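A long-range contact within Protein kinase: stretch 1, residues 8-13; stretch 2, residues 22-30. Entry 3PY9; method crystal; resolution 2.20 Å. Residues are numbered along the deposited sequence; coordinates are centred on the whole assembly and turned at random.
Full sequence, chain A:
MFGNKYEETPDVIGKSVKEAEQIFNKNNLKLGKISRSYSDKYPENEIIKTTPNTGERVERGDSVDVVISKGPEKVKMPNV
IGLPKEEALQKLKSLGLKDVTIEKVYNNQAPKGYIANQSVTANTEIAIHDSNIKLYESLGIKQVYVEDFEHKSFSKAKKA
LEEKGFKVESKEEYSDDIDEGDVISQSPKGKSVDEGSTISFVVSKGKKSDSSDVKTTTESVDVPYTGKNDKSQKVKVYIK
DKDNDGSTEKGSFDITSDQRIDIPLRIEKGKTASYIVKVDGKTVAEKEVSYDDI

Stretch 1 8-13: ETPDVI
Stretch 2, residues 22-30: QIFNKNNLK

Stretch 1 (residues 8-13) is an irregular, largely extended segment without helix or strand: phi/psi runs through -65/122 at T9, -67/156 at P10 and -89/119 at D11, then psi falls to 11 at V12 (-125/11) before I13 returns to -59/138. Stretch 2 opens with the last part of a helix that begins earlier in the chain, residues 22-26, with phi from -49 to -68 and psi from -37 to -51. N27, at -90/13, is the first residue to leave helical phi/psi; N28 takes a left-handed conformation (59/47), and L29 (-139/158) and K30 (-107/145) continue in extended form. The end of the helix is held by backbone hydrogen bonds: K26 N to Q22 O at 3.3 Å, a weak N27 N to I23 O at 3.2 Å, a weak N27 N to F24 O at 3.1 Å, N28 N to N25 O at 2.9 Å and L29 N to F24 O at 2.8 Å. The last of these spans the left-handed residue N28.

The two segments approach most closely in register at P10 and F24, whose CA atoms lie 7.2 Å apart. No hydrogen bond crosses between them, so the contact, burying 301 Å² summed over both sides, rests chiefly on apolar packing.

P10 is its centre. Its CA-to-CB bond points toward stretch 2, and its ring, puckered C-gamma exo, touches four residues. P10 CB meets I23 CG2 at 3.6 Å, and P10 CD meets L29 CD1 at 3.5 Å, the shortest approach in the contact. P10 CG lies 3.7 Å from N27 CG and 4.2 Å from F24 CD1, at the edge of the phenyl ring and near its plane. The proline thus contacts I23 and F24 in the helix, and N27 and L29 in the segment after it.

The CA-to-CB bond of V12, two residues further on, also points toward stretch 2, whereas that of the intervening D11 points away. With chi1 at -55° (m), V12 places CG1 3.8 Å from F24 CE1, oblique to the ring, and 4.1 Å from I23 CG2. I23 CG2 and the F24 ring therefore each meet both P10 and V12. I23 has chi1 -72° (m) and chi2 102°, between wells. F24 leaves its backbone sideways, but chi1 -66° (m) and chi2 -30° bring the ring end nearer to stretch 1. L29, at -58° (m) and 175° (t), extends CD1 to the proline.

N27, with chi1 -102° (between wells) and chi2 -97°, turns its amide back on the helix: ND2 gives a weak hydrogen bond to I23 O at 3.4 Å, while CG lies against the proline. In stretch 1, D11 (chi1 -178°, t; chi2 14°) accepts a hydrogen bond at OD1 from I13 N at 3.0 Å, a bond that spans V12. Q22, N25, K26, N28 and K30 take no part in the contact.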

# COMPACT_ATOMS: atom_id res chain seq x y z
N GLU A 8 14.82 45.56 -47.85
CA GLU A 8 14.21 44.25 -47.42
C GLU A 8 14.38 43.90 -45.94
O GLU A 8 15.43 44.15 -45.34
CB GLU A 8 14.79 43.12 -48.25
CG GLU A 8 13.73 42.28 -48.80
CD GLU A 8 14.20 41.44 -49.94
OE1 GLU A 8 15.36 40.96 -49.88
OE2 GLU A 8 13.42 41.25 -50.90
N THR A 9 13.37 43.27 -45.37
CA THR A 9 13.37 43.02 -43.92
C THR A 9 14.48 42.06 -43.49
O THR A 9 14.54 40.94 -43.98
CB THR A 9 12.01 42.52 -43.45
OG1 THR A 9 11.01 43.47 -43.86
CG2 THR A 9 11.98 42.36 -41.93
N PRO A 10 15.36 42.53 -42.57
CA PRO A 10 16.46 41.75 -41.98
C PRO A 10 15.98 40.60 -41.07
O PRO A 10 14.88 40.67 -40.51
CB PRO A 10 17.23 42.77 -41.11
CG PRO A 10 16.65 44.09 -41.39
CD PRO A 10 15.33 43.91 -42.05
N ASP A 11 16.83 39.58 -40.92
CA ASP A 11 16.54 38.42 -40.09
C ASP A 11 17.00 38.69 -38.66
O ASP A 11 18.19 38.95 -38.41
CB ASP A 11 17.22 37.18 -40.67
CG ASP A 11 16.93 35.90 -39.88
OD1 ASP A 11 16.01 35.86 -39.03
OD2 ASP A 11 17.62 34.90 -40.12
N VAL A 12 16.06 38.68 -37.72
CA VAL A 12 16.39 38.84 -36.30
C VAL A 12 15.83 37.69 -35.48
O VAL A 12 15.82 37.72 -34.25
CB VAL A 12 15.90 40.20 -35.74
CG1 VAL A 12 16.45 41.36 -36.57
CG2 VAL A 12 14.35 40.26 -35.69
N ILE A 13 15.36 36.66 -36.19
CA ILE A 13 14.74 35.50 -35.55
C ILE A 13 15.75 34.85 -34.59
O ILE A 13 16.93 34.76 -34.90
CB ILE A 13 14.22 34.49 -36.63
CG1 ILE A 13 13.26 35.17 -37.62
CG2 ILE A 13 13.61 33.23 -35.99
CD1 ILE A 13 12.04 35.84 -37.00
N GLN A 22 19.06 47.21 -32.79
CA GLN A 22 20.38 47.42 -33.39
C GLN A 22 20.43 47.03 -34.88
O GLN A 22 20.86 47.83 -35.70
CB GLN A 22 21.44 46.67 -32.57
CG GLN A 22 21.83 47.37 -31.28
CD GLN A 22 23.11 48.17 -31.42
OE1 GLN A 22 23.58 48.80 -30.45
NE2 GLN A 22 23.71 48.15 -32.61
N ILE A 23 19.98 45.83 -35.24
CA ILE A 23 19.94 45.45 -36.67
C ILE A 23 18.97 46.32 -37.49
O ILE A 23 19.27 46.65 -38.64
CB ILE A 23 19.66 43.92 -36.89
CG1 ILE A 23 20.86 43.05 -36.50
CG2 ILE A 23 19.34 43.60 -38.34
CD1 ILE A 23 20.71 42.38 -35.17
N PHE A 24 17.82 46.68 -36.92
CA PHE A 24 16.83 47.50 -37.63
C PHE A 24 17.33 48.92 -37.90
O PHE A 24 17.12 49.46 -39.00
CB PHE A 24 15.48 47.58 -36.88
CG PHE A 24 14.72 46.27 -36.78
CD1 PHE A 24 14.82 45.29 -37.76
CD2 PHE A 24 13.87 46.05 -35.71
CE1 PHE A 24 14.10 44.08 -37.66
CE2 PHE A 24 13.15 44.86 -35.59
CZ PHE A 24 13.26 43.87 -36.56
N ASN A 25 17.96 49.53 -36.89
CA ASN A 25 18.43 50.91 -37.01
C ASN A 25 19.50 51.01 -38.09
O ASN A 25 19.43 51.86 -38.98
CB ASN A 25 19.00 51.42 -35.69
CG ASN A 25 17.94 51.72 -34.67
OD1 ASN A 25 16.75 51.86 -35.00
ND2 ASN A 25 18.35 51.85 -33.41
N LYS A 26 20.48 50.12 -37.98
CA LYS A 26 21.52 49.95 -38.98
C LYS A 26 20.95 49.84 -40.40
O LYS A 26 21.55 50.35 -41.35
CB LYS A 26 22.40 48.73 -38.61
CG LYS A 26 22.80 47.79 -39.77
CD LYS A 26 23.87 48.36 -40.72
CE LYS A 26 23.99 47.54 -42.01
NZ LYS A 26 24.53 46.18 -41.75
N ASN A 27 19.80 49.19 -40.53
CA ASN A 27 19.14 48.99 -41.82
C ASN A 27 18.15 50.09 -42.22
O ASN A 27 17.36 49.90 -43.15
CB ASN A 27 18.39 47.64 -41.81
CG ASN A 27 19.12 46.54 -42.55
OD1 ASN A 27 18.84 46.27 -43.72
ND2 ASN A 27 20.05 45.89 -41.87
N ASN A 28 18.18 51.21 -41.51
CA ASN A 28 17.24 52.33 -41.68
C ASN A 28 15.74 51.97 -41.48
O ASN A 28 14.89 52.33 -42.29
CB ASN A 28 17.49 53.03 -43.03
CG ASN A 28 18.95 53.39 -43.25
OD1 ASN A 28 19.52 54.20 -42.52
ND2 ASN A 28 19.56 52.79 -44.27
N LEU A 29 15.46 51.26 -40.40
CA LEU A 29 14.13 50.75 -40.05
C LEU A 29 13.93 50.95 -38.56
O LEU A 29 14.92 51.04 -37.82
CB LEU A 29 14.02 49.24 -40.35
CG LEU A 29 14.26 48.69 -41.76
CD1 LEU A 29 14.23 47.18 -41.77
CD2 LEU A 29 13.26 49.26 -42.76
N LYS A 30 12.67 50.99 -38.12
CA LYS A 30 12.35 51.17 -36.71
C LYS A 30 11.84 49.90 -36.06
O LYS A 30 11.13 49.11 -36.71
CB LYS A 30 11.31 52.28 -36.53
CG LYS A 30 11.87 53.70 -36.54
CD LYS A 30 12.27 54.18 -37.94
CE LYS A 30 12.94 55.58 -37.90
NZ LYS A 30 11.96 56.71 -38.03